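Side-chain contacts in putative P450-like enzyme (Streptomyces himastatinicus ATCC 53653, PDB 5Z9J), which is probably a heme-dependent monooxygenase of the bacterial cytochrome P450 family, in which riboflavin has been linked to N-dealkylation: residues R153-K158 with D191-R196; H107-E112 with L135-D140; E195-S200 with Q211-E216. One frame throughout, in Å; residues are numbered along the deposited sequence.

Contact 1 of 3, residues R153-K158 with D191-R196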
loop_
_atom_site.group_PDB
_atom_site.type_symbol
_atom_site.label_atom_id
_atom_site.label_comp_id
_atom_site.label_asym_id
_atom_site.label_seq_id
_atom_site.Cartn_x
_atom_site.Cartn_y
_atom_site.Cartn_z
ATOM N N ARG A 153 1.363 -14.504 5.877
ATOM C CA ARG A 153 2.710 -13.950 5.764
ATOM C C ARG A 153 3.515 -14.741 4.732
ATOM O O ARG A 153 4.341 -14.163 4.000
ATOM C CB ARG A 153 3.416 -13.953 7.126
ATOM C CG ARG A 153 4.815 -13.381 7.108
ATOM C CD ARG A 153 4.788 -11.921 7.540
ATOM N NE ARG A 153 6.069 -11.224 7.424
ATOM C CZ ARG A 153 6.590 -10.758 6.293
ATOM N NH1 ARG A 153 5.954 -10.898 5.139
ATOM N NH2 ARG A 153 7.758 -10.137 6.323
ATOM N N GLN A 154 3.194 -16.032 4.612
ATOM C CA GLN A 154 3.752 -16.893 3.578
ATOM C C GLN A 154 3.374 -16.403 2.190
ATOM O O GLN A 154 4.234 -16.215 1.328
ATOM C CB GLN A 154 3.245 -18.330 3.765
ATOM C CG GLN A 154 3.855 -19.340 2.811
ATOM C CD GLN A 154 3.415 -20.773 3.086
ATOM O OE1 GLN A 154 2.785 -21.067 4.108
ATOM N NE2 GLN A 154 3.756 -21.673 2.169
ATOM N N TRP A 155 2.080 -16.170 1.998
ATOM C CA TRP A 155 1.565 -15.691 0.727
ATOM C C TRP A 155 2.129 -14.318 0.378
ATOM O O TRP A 155 2.357 -14.019 -0.791
ATOM C CB TRP A 155 0.036 -15.601 0.760
ATOM C CG TRP A 155 -0.701 -16.909 0.841
ATOM C CD1 TRP A 155 -0.185 -18.161 0.709
ATOM C CD2 TRP A 155 -2.108 -17.071 1.053
ATOM N NE1 TRP A 155 -1.188 -19.104 0.839
ATOM C CE2 TRP A 155 -2.375 -18.454 1.050
ATOM C CE3 TRP A 155 -3.165 -16.175 1.253
ATOM C CZ2 TRP A 155 -3.658 -18.961 1.231
ATOM C CZ3 TRP A 155 -4.440 -16.683 1.436
ATOM C CH2 TRP A 155 -4.673 -18.062 1.426
ATOM N N MET A 156 2.449 -13.529 1.397
ATOM C CA MET A 156 2.840 -12.151 1.184
ATOM C C MET A 156 4.307 -12.023 0.812
ATOM O O MET A 156 4.715 -10.999 0.268
ATOM C CB MET A 156 2.546 -11.337 2.457
ATOM C CG MET A 156 2.964 -9.849 2.463
ATOM S SD MET A 156 1.859 -8.838 1.430
ATOM C CE MET A 156 0.280 -9.329 2.116
ATOM N N ASP A 157 5.073 -13.096 0.969
ATOM C CA ASP A 157 6.453 -13.066 0.503
ATOM C C ASP A 157 6.559 -13.576 -0.917
ATOM O O ASP A 157 7.450 -13.155 -1.656
ATOM C CB ASP A 157 7.343 -13.895 1.410
ATOM C CG ASP A 157 7.494 -13.280 2.743
ATOM O OD1 ASP A 157 6.796 -12.281 3.012
ATOM O OD2 ASP A 157 8.295 -13.797 3.517
ATOM N N LYS A 158 5.632 -14.450 -1.296
ATOM C CA LYS A 158 5.506 -14.893 -2.671
ATOM C C LYS A 158 5.064 -13.737 -3.566
ATOM O O LYS A 158 5.514 -13.598 -4.705
ATOM C CB LYS A 158 4.532 -16.062 -2.773
ATOM C CG LYS A 158 5.080 -17.366 -2.195
ATOM C CD LYS A 158 4.058 -18.488 -2.302
ATOM C CE LYS A 158 4.601 -19.807 -1.780
ATOM N NZ LYS A 158 3.607 -20.938 -1.928
ATOM N N ASP A 191 -9.176 -21.567 -2.699
ATOM C CA ASP A 191 -9.681 -22.748 -1.979
ATOM C C ASP A 191 -9.649 -22.478 -0.496
ATOM O O ASP A 191 -10.485 -22.975 0.240
ATOM C CB ASP A 191 -8.829 -23.970 -2.291
ATOM N N TYR A 192 -8.810 -21.538 -0.087
ATOM C CA TYR A 192 -8.824 -21.110 1.299
ATOM C C TYR A 192 -10.074 -20.308 1.618
ATOM O O TYR A 192 -10.856 -20.688 2.520
ATOM C CB TYR A 192 -7.598 -20.274 1.622
ATOM C CG TYR A 192 -7.636 -19.710 3.010
ATOM C CD1 TYR A 192 -7.245 -20.481 4.090
ATOM C CD2 TYR A 192 -8.058 -18.399 3.247
ATOM C CE1 TYR A 192 -7.268 -19.986 5.372
ATOM C CE2 TYR A 192 -8.086 -17.889 4.530
ATOM C CZ TYR A 192 -7.688 -18.696 5.590
ATOM O OH TYR A 192 -7.698 -18.226 6.876
ATOM N N TRP A 193 -10.299 -19.242 0.841
ATOM C CA TRP A 193 -11.465 -18.396 1.084
ATOM C C TRP A 193 -12.754 -19.208 0.898
ATOM O O TRP A 193 -13.737 -18.955 1.583
ATOM C CB TRP A 193 -11.421 -17.159 0.204
ATOM C CG TRP A 193 -10.261 -16.298 0.619
ATOM C CD1 TRP A 193 -9.177 -16.014 -0.120
ATOM C CD2 TRP A 193 -10.078 -15.620 1.886
ATOM N NE1 TRP A 193 -8.309 -15.213 0.590
ATOM C CE2 TRP A 193 -8.840 -14.949 1.820
ATOM C CE3 TRP A 193 -10.833 -15.526 3.059
ATOM C CZ2 TRP A 193 -8.334 -14.184 2.877
ATOM C CZ3 TRP A 193 -10.326 -14.771 4.119
ATOM C CH2 TRP A 193 -9.095 -14.097 4.009
ATOM N N HIS A 194 -12.728 -20.221 0.041
ATOM C CA HIS A 194 -13.888 -21.099 -0.096
ATOM C C HIS A 194 -14.283 -21.692 1.246
ATOM O O HIS A 194 -15.451 -21.699 1.602
ATOM C CB HIS A 194 -13.600 -22.238 -1.056
ATOM C CG HIS A 194 -14.686 -23.279 -1.106
ATOM N ND1 HIS A 194 -15.956 -23.018 -1.574
ATOM C CD2 HIS A 194 -14.697 -24.572 -0.700
ATOM C CE1 HIS A 194 -16.700 -24.112 -1.473
ATOM N NE2 HIS A 194 -15.955 -25.070 -0.954
ATOM N N GLU A 195 -13.309 -22.140 2.025
ATOM C CA GLU A 195 -13.630 -22.749 3.311
ATOM C C GLU A 195 -13.980 -21.707 4.377
ATOM O O GLU A 195 -14.786 -21.975 5.272
ATOM C CB GLU A 195 -12.462 -23.611 3.793
ATOM N N ARG A 196 -13.431 -20.504 4.266
ATOM C CA ARG A 196 -13.832 -19.454 5.197
ATOM C C ARG A 196 -15.247 -19.004 4.914
ATOM O O ARG A 196 -15.995 -18.699 5.831
ATOM C CB ARG A 196 -12.862 -18.273 5.148
ATOM C CG ARG A 196 -11.426 -18.684 5.391
ATOM C CD ARG A 196 -11.335 -19.444 6.726
ATOM N NE ARG A 196 -11.903 -18.684 7.846
ATOM C CZ ARG A 196 -12.118 -19.187 9.058
ATOM N NH1 ARG A 196 -11.793 -20.446 9.308
ATOM N NH2 ARG A 196 -12.642 -18.433 10.023
#

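Contact 2 of 3, residues H107-E112 with L135-D140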
loop_
_atom_site.group_PDB
_atom_site.type_symbol
_atom_site.label_atom_id
_atom_site.label_comp_id
_atom_site.label_asym_id
_atom_site.label_seq_id
_atom_site.Cartn_x
_atom_site.Cartn_y
_atom_site.Cartn_z
ATOM N N HIS A 107 -5.376 -0.962 20.139
ATOM C CA HIS A 107 -4.490 -0.584 21.229
ATOM C C HIS A 107 -4.087 -1.840 21.988
ATOM O O HIS A 107 -2.956 -1.949 22.497
ATOM C CB HIS A 107 -5.148 0.469 22.126
ATOM C CG HIS A 107 -5.236 1.810 21.468
ATOM N ND1 HIS A 107 -4.298 2.808 21.658
ATOM C CD2 HIS A 107 -6.120 2.300 20.569
ATOM C CE1 HIS A 107 -4.621 3.862 20.934
ATOM N NE2 HIS A 107 -5.724 3.581 20.260
ATOM N N GLY A 108 -5.031 -2.778 22.063
ATOM C CA GLY A 108 -4.773 -4.066 22.687
ATOM C C GLY A 108 -3.693 -4.800 21.922
ATOM O O GLY A 108 -2.752 -5.313 22.518
ATOM N N ILE A 109 -3.788 -4.796 20.592
ATOM C CA ILE A 109 -2.825 -5.515 19.754
ATOM C C ILE A 109 -1.433 -4.934 19.847
ATOM O O ILE A 109 -0.435 -5.677 19.934
ATOM C CB ILE A 109 -3.234 -5.491 18.264
ATOM C CG1 ILE A 109 -4.593 -6.157 18.091
ATOM C CG2 ILE A 109 -2.193 -6.181 17.411
ATOM C CD1 ILE A 109 -4.638 -7.557 18.743
ATOM N N ILE A 110 -1.392 -3.601 19.844
ATOM C CA ILE A 110 -0.144 -2.872 19.937
ATOM C C ILE A 110 0.595 -3.120 21.244
ATOM O O ILE A 110 1.789 -3.417 21.242
ATOM C CB ILE A 110 -0.399 -1.372 19.791
ATOM C CG1 ILE A 110 -0.745 -1.050 18.355
ATOM C CG2 ILE A 110 0.835 -0.574 20.219
ATOM C CD1 ILE A 110 -1.327 0.347 18.183
ATOM N N HIS A 111 -0.122 -3.003 22.349
ATOM C CA HIS A 111 0.486 -3.236 23.653
ATOM C C HIS A 111 0.994 -4.649 23.773
ATOM O O HIS A 111 2.035 -4.892 24.370
ATOM C CB HIS A 111 -0.509 -2.957 24.771
ATOM C CG HIS A 111 -0.708 -1.503 25.032
ATOM N ND1 HIS A 111 0.305 -0.691 25.494
ATOM C CD2 HIS A 111 -1.786 -0.702 24.855
ATOM C CE1 HIS A 111 -0.147 0.547 25.613
ATOM N NE2 HIS A 111 -1.412 0.567 25.228
ATOM N N GLU A 112 0.254 -5.568 23.178
ATOM C CA GLU A 112 0.598 -6.987 23.142
ATOM C C GLU A 112 1.875 -7.236 22.349
ATOM O O GLU A 112 2.740 -8.001 22.756
ATOM C CB GLU A 112 -0.554 -7.751 22.534
ATOM C CG GLU A 112 -0.730 -9.135 23.006
ATOM C CD GLU A 112 -1.938 -9.779 22.338
ATOM O OE1 GLU A 112 -3.057 -9.225 22.476
ATOM O OE2 GLU A 112 -1.769 -10.826 21.676
ATOM N N LEU A 135 -0.994 -6.464 9.617
ATOM C CA LEU A 135 -1.340 -7.808 9.224
ATOM C C LEU A 135 -2.388 -8.393 10.189
ATOM O O LEU A 135 -3.373 -9.008 9.773
ATOM C CB LEU A 135 -0.108 -8.711 9.179
ATOM C CG LEU A 135 -0.568 -10.141 8.787
ATOM C CD1 LEU A 135 -1.304 -10.088 7.433
ATOM C CD2 LEU A 135 0.524 -11.164 8.776
ATOM N N ILE A 136 -2.145 -8.253 11.480
ATOM C CA ILE A 136 -3.070 -8.753 12.481
ATOM C C ILE A 136 -4.461 -8.089 12.377
ATOM O O ILE A 136 -5.498 -8.775 12.461
ATOM C CB ILE A 136 -2.509 -8.589 13.892
ATOM C CG1 ILE A 136 -1.330 -9.541 14.102
ATOM C CG2 ILE A 136 -3.577 -8.900 14.952
ATOM C CD1 ILE A 136 -0.569 -9.299 15.410
ATOM N N MET A 137 -4.472 -6.778 12.181
ATOM C CA MET A 137 -5.701 -5.992 12.074
ATOM C C MET A 137 -6.561 -6.438 10.926
ATOM O O MET A 137 -7.794 -6.469 11.041
ATOM C CB MET A 137 -5.390 -4.496 11.916
ATOM C CG MET A 137 -4.868 -3.818 13.173
ATOM S SD MET A 137 -6.027 -3.835 14.567
ATOM C CE MET A 137 -7.318 -2.718 14.035
ATOM N N ILE A 138 -5.938 -6.699 9.781
ATOM C CA ILE A 138 -6.700 -7.107 8.622
ATOM C C ILE A 138 -7.150 -8.553 8.805
ATOM O O ILE A 138 -8.221 -8.900 8.410
ATOM C CB ILE A 138 -5.928 -6.975 7.325
ATOM C CG1 ILE A 138 -5.520 -5.488 7.122
ATOM C CG2 ILE A 138 -6.820 -7.314 6.164
ATOM C CD1 ILE A 138 -4.649 -5.294 5.904
ATOM N N SER A 139 -6.309 -9.367 9.409
ATOM C CA SER A 139 -6.662 -10.782 9.623
ATOM C C SER A 139 -7.893 -10.863 10.508
ATOM O O SER A 139 -8.855 -11.535 10.147
ATOM C CB SER A 139 -5.474 -11.530 10.219
ATOM O OG SER A 139 -4.339 -11.415 9.368
ATOM N N ASP A 140 -7.916 -10.098 11.590
ATOM C CA ASP A 140 -9.065 -10.058 12.478
ATOM C C ASP A 140 -10.279 -9.498 11.751
ATOM O O ASP A 140 -11.362 -10.041 11.866
ATOM C CB ASP A 140 -8.787 -9.180 13.696
ATOM C CG ASP A 140 -7.780 -9.778 14.618
ATOM O OD1 ASP A 140 -7.476 -10.969 14.441
ATOM O OD2 ASP A 140 -7.268 -9.064 15.500
#

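Contact 3 of 3, residues E195-S200 with Q211-E216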
loop_
_atom_site.group_PDB
_atom_site.type_symbol
_atom_site.label_atom_id
_atom_site.label_comp_id
_atom_site.label_asym_id
_atom_site.label_seq_id
_atom_site.Cartn_x
_atom_site.Cartn_y
_atom_site.Cartn_z
ATOM N N GLU A 195 -13.309 -22.140 2.025
ATOM C CA GLU A 195 -13.630 -22.749 3.311
ATOM C C GLU A 195 -13.980 -21.707 4.377
ATOM O O GLU A 195 -14.786 -21.975 5.272
ATOM C CB GLU A 195 -12.462 -23.611 3.793
ATOM N N ARG A 196 -13.431 -20.504 4.266
ATOM C CA ARG A 196 -13.832 -19.454 5.197
ATOM C C ARG A 196 -15.247 -19.004 4.914
ATOM O O ARG A 196 -15.995 -18.699 5.831
ATOM C CB ARG A 196 -12.862 -18.273 5.148
ATOM C CG ARG A 196 -11.426 -18.684 5.391
ATOM C CD ARG A 196 -11.335 -19.444 6.726
ATOM N NE ARG A 196 -11.903 -18.684 7.846
ATOM C CZ ARG A 196 -12.118 -19.187 9.058
ATOM N NH1 ARG A 196 -11.793 -20.446 9.308
ATOM N NH2 ARG A 196 -12.642 -18.433 10.023
ATOM N N ALA A 197 -15.628 -18.991 3.645
ATOM C CA ALA A 197 -17.007 -18.679 3.287
ATOM C C ALA A 197 -17.972 -19.729 3.869
ATOM O O ALA A 197 -18.934 -19.386 4.559
ATOM C CB ALA A 197 -17.174 -18.640 1.783
ATOM N N ALA A 198 -17.673 -20.997 3.616
ATOM C CA ALA A 198 -18.511 -22.079 4.134
ATOM C C ALA A 198 -18.658 -21.915 5.631
ATOM O O ALA A 198 -19.759 -21.726 6.120
ATOM C CB ALA A 198 -17.926 -23.437 3.790
ATOM N N GLU A 199 -17.532 -21.830 6.331
ATOM C CA GLU A 199 -17.561 -21.707 7.785
ATOM C C GLU A 199 -18.357 -20.483 8.242
ATOM O O GLU A 199 -19.112 -20.558 9.217
ATOM C CB GLU A 199 -16.131 -21.633 8.344
ATOM C CG GLU A 199 -16.043 -21.168 9.786
ATOM C CD GLU A 199 -16.707 -22.136 10.747
ATOM O OE1 GLU A 199 -16.887 -23.320 10.376
ATOM O OE2 GLU A 199 -17.043 -21.720 11.878
ATOM N N SER A 200 -18.246 -19.382 7.507
ATOM C CA SER A 200 -18.995 -18.189 7.874
ATOM C C SER A 200 -20.489 -18.360 7.654
ATOM O O SER A 200 -21.296 -17.776 8.363
ATOM C CB SER A 200 -18.514 -16.982 7.091
ATOM O OG SER A 200 -19.344 -15.881 7.380
ATOM N N GLN A 211 -19.972 -10.474 6.046
ATOM C CA GLN A 211 -20.665 -9.456 5.291
ATOM C C GLN A 211 -20.609 -9.768 3.796
ATOM O O GLN A 211 -21.598 -9.589 3.080
ATOM C CB GLN A 211 -20.020 -8.090 5.543
ATOM C CG GLN A 211 -20.221 -7.500 6.938
ATOM C CD GLN A 211 -21.659 -7.106 7.214
ATOM O OE1 GLN A 211 -22.146 -6.107 6.683
ATOM N NE2 GLN A 211 -22.344 -7.889 8.036
ATOM N N LEU A 212 -19.472 -10.299 3.342
ATOM C CA LEU A 212 -19.285 -10.623 1.926
ATOM C C LEU A 212 -20.142 -11.790 1.365
ATOM O O LEU A 212 -20.571 -11.753 0.207
ATOM C CB LEU A 212 -17.804 -10.914 1.653
ATOM C CG LEU A 212 -16.858 -9.710 1.702
ATOM C CD1 LEU A 212 -15.394 -10.105 1.431
ATOM C CD2 LEU A 212 -17.320 -8.592 0.784
ATOM N N VAL A 213 -20.372 -12.823 2.173
ATOM C CA VAL A 213 -21.143 -13.976 1.721
ATOM C C VAL A 213 -22.587 -13.593 1.427
ATOM O O VAL A 213 -23.261 -14.279 0.657
ATOM C CB VAL A 213 -21.091 -15.136 2.722
ATOM C CG1 VAL A 213 -19.653 -15.619 2.868
ATOM C CG2 VAL A 213 -21.687 -14.734 4.068
ATOM N N HIS A 214 -23.095 -12.558 2.092
ATOM C CA HIS A 214 -24.458 -12.105 1.816
ATOM C C HIS A 214 -24.529 -11.071 0.680
ATOM O O HIS A 214 -25.566 -10.924 0.044
ATOM C CB HIS A 214 -25.118 -11.532 3.069
ATOM C CG HIS A 214 -25.282 -12.527 4.176
ATOM N ND1 HIS A 214 -24.442 -12.566 5.272
ATOM C CD2 HIS A 214 -26.154 -13.551 4.337
ATOM C CE1 HIS A 214 -24.813 -13.547 6.075
ATOM N NE2 HIS A 214 -25.850 -14.164 5.529
ATOM N N ALA A 215 -23.428 -10.379 0.411
ATOM C CA ALA A 215 -23.423 -9.278 -0.562
ATOM C C ALA A 215 -23.704 -9.797 -1.973
ATOM O O ALA A 215 -23.517 -10.984 -2.245
ATOM C CB ALA A 215 -22.107 -8.530 -0.521
ATOM N N GLU A 216 -24.192 -8.917 -2.849
ATOM C CA GLU A 216 -24.619 -9.296 -4.207
ATOM C C GLU A 216 -24.229 -8.293 -5.313
ATOM O O GLU A 216 -24.294 -7.087 -5.114
ATOM C CB GLU A 216 -26.142 -9.503 -4.242
ATOM C CG GLU A 216 -26.652 -10.725 -3.477
ATOM C CD GLU A 216 -28.169 -10.856 -3.517
ATOM O OE1 GLU A 216 -28.839 -9.905 -3.976
ATOM O OE2 GLU A 216 -28.699 -11.911 -3.096
#

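Contact 1 of 3, residues R153-K158 with D191-R196
Trp-155 points its six-membered ring edge-on at the face of Tyr-192. This is a T-shaped pair: the ring centroids are 5.5 Å apart and the planes meet at 88°. The corner atom CH2 of Trp-155 does the touching. It lies 3.7 Å from CB of Tyr-192, which sits at the indole edge in the plane of the ring. The same CH2 of Trp-155 is 3.9 Å from CD2 of Tyr-192, so contact runs from the CB root into the ring. Trp-193 lies at the tyrosine edge, where its CE2 is in plane. In turn, CD2 of Tyr-192 stands 3.7 Å above the Trp-193 ring, over its centre.

The first torsion of Tyr-192 sets CG opposite the backbone N (chi1 175°) and so places the ring beside Trp-155. The second torsion, chi2 82°, sets the turn of its face. NE1 of Trp-193 approaches CZ3 of Trp-155 to 4.2 Å. That NE1 is buried and has no hydrogen-bond partner in the model. NE1 of Trp-155, by contrast, is hydrogen-bonded to Glu-188, which helps fix the rotation of the indole.

The contact joins helices 147-163 and 172-202, the F and G helices of the P450 fold. Trp-155 also packs on Leu-185 and Met-189 of helix 172-202 and meets the ring of Phe-152. Trp-193 also packs on Ser-228 and Ala-231 of helix 224-238.

Contact 2 of 3, residues H107-E112 with L135-D140
Ile-109 and Ile-136 bring helices 96-116 and 132-142 closest, with CA atoms 8.0 Å apart, segment axes 10.9 Å apart and N-to-C directions at 139°, nearer antiparallel than parallel. The touch between the two isoleucines is made by methyl groups. CG2 of Ile-109 lies 3.9 Å from CG2 of Ile-136 and 4.0 Å from its CD1. Both CG2 branches stand opposite their own backbone N, and from there they point into the gap between the helices. CD1 of Ile-109 also touches CG2 of Ile-136 and extends toward OD2 of Asp-140, 4.4 Å away. Met-137 adds a looser contact, its SD 4.5 Å from CG1 of Ile-109.

The charge of Asp-140 is met elsewhere: OD1 forms a salt bridge with Arg-149. Ser-139 turns back on its own helix. Its OG donates to O of Leu-135 at 2.6 Å, and the backbone N of Ser-139 binds the same oxygen from the opposite face of the carbonyl plane.

Helix 350-367 packs against both partners, through Ile-363 on Ile-110 and Glu-356 on Met-137. Helix 147-163 meets helix 132-142 through Arg-149 and Phe-152. Helices 96-116, 132-142 and 350-367 are probably D, E and L of the P450 core bundle.

Contact 3 of 3, residues E195-S200 with Q211-E216
The apolar contacts centre on Val-213, which reaches from helix 208-214 toward the last turns of helix 172-202. Its CG1 branch meets Ala-197 alongside. CG1 of Val-213 lies 4.1 Å from CB of Ala-197 and equally far from its CA, so the methyl rests against the helix surface itself. Such close approach is possible because alanine is small: the CA atoms of Ala-197 and Val-213 are only 6.5 Å apart. The second branch, CG2 of Val-213, turns to Ser-200, whose OG is 4.2 Å away. This is a van der Waals touch. The valine thus straddles two positions almost one helical turn apart.

The branches are set by chi1 of -62°, which puts CG1 beside the backbone N and CG2 between N and the carbonyl carbon. In that place CG2 of Val-213 also lies over one face of the neighbouring His-214 ring, 3.6 Å above its plane and offset toward the rim.

One polar bond lies beside the contact. ND1 of His-214 is hydrogen-bonded to O of Ser-210, which helps fix the imidazole next to the valine.

Ser-200 also touches Ile-209 and Ser-210, so helix 208-214 lies against the end of helix 172-202. Two helices joined by a short connection and packed on each other here match the G to H helix turn of the P450 fold.

In the fold
From the N terminus, contact 2 comes first. It closes a loop of 22 residues, mostly helical, that brings helix 132-142 back onto helix 96-116. The chain then enters helix 147-163, where contact 1 opens. Contact 1 closes 32 residues later on helix 172-202. Contact 3 starts on the same helix, sharing Glu-195 and Arg-196 with contact 1, and closes after 10 residues on helix 208-214. None of the loops nests in another. The order is serial, with contacts 1 and 3 overlapping at their join. Helix 172-202 is their common member. Contact 2 ties 96-116 to 132-142; contacts 1 and 3 tie 147-163 and 208-214 to 172-202. The Asp-140 to Arg-149 salt bridge joins the two groups.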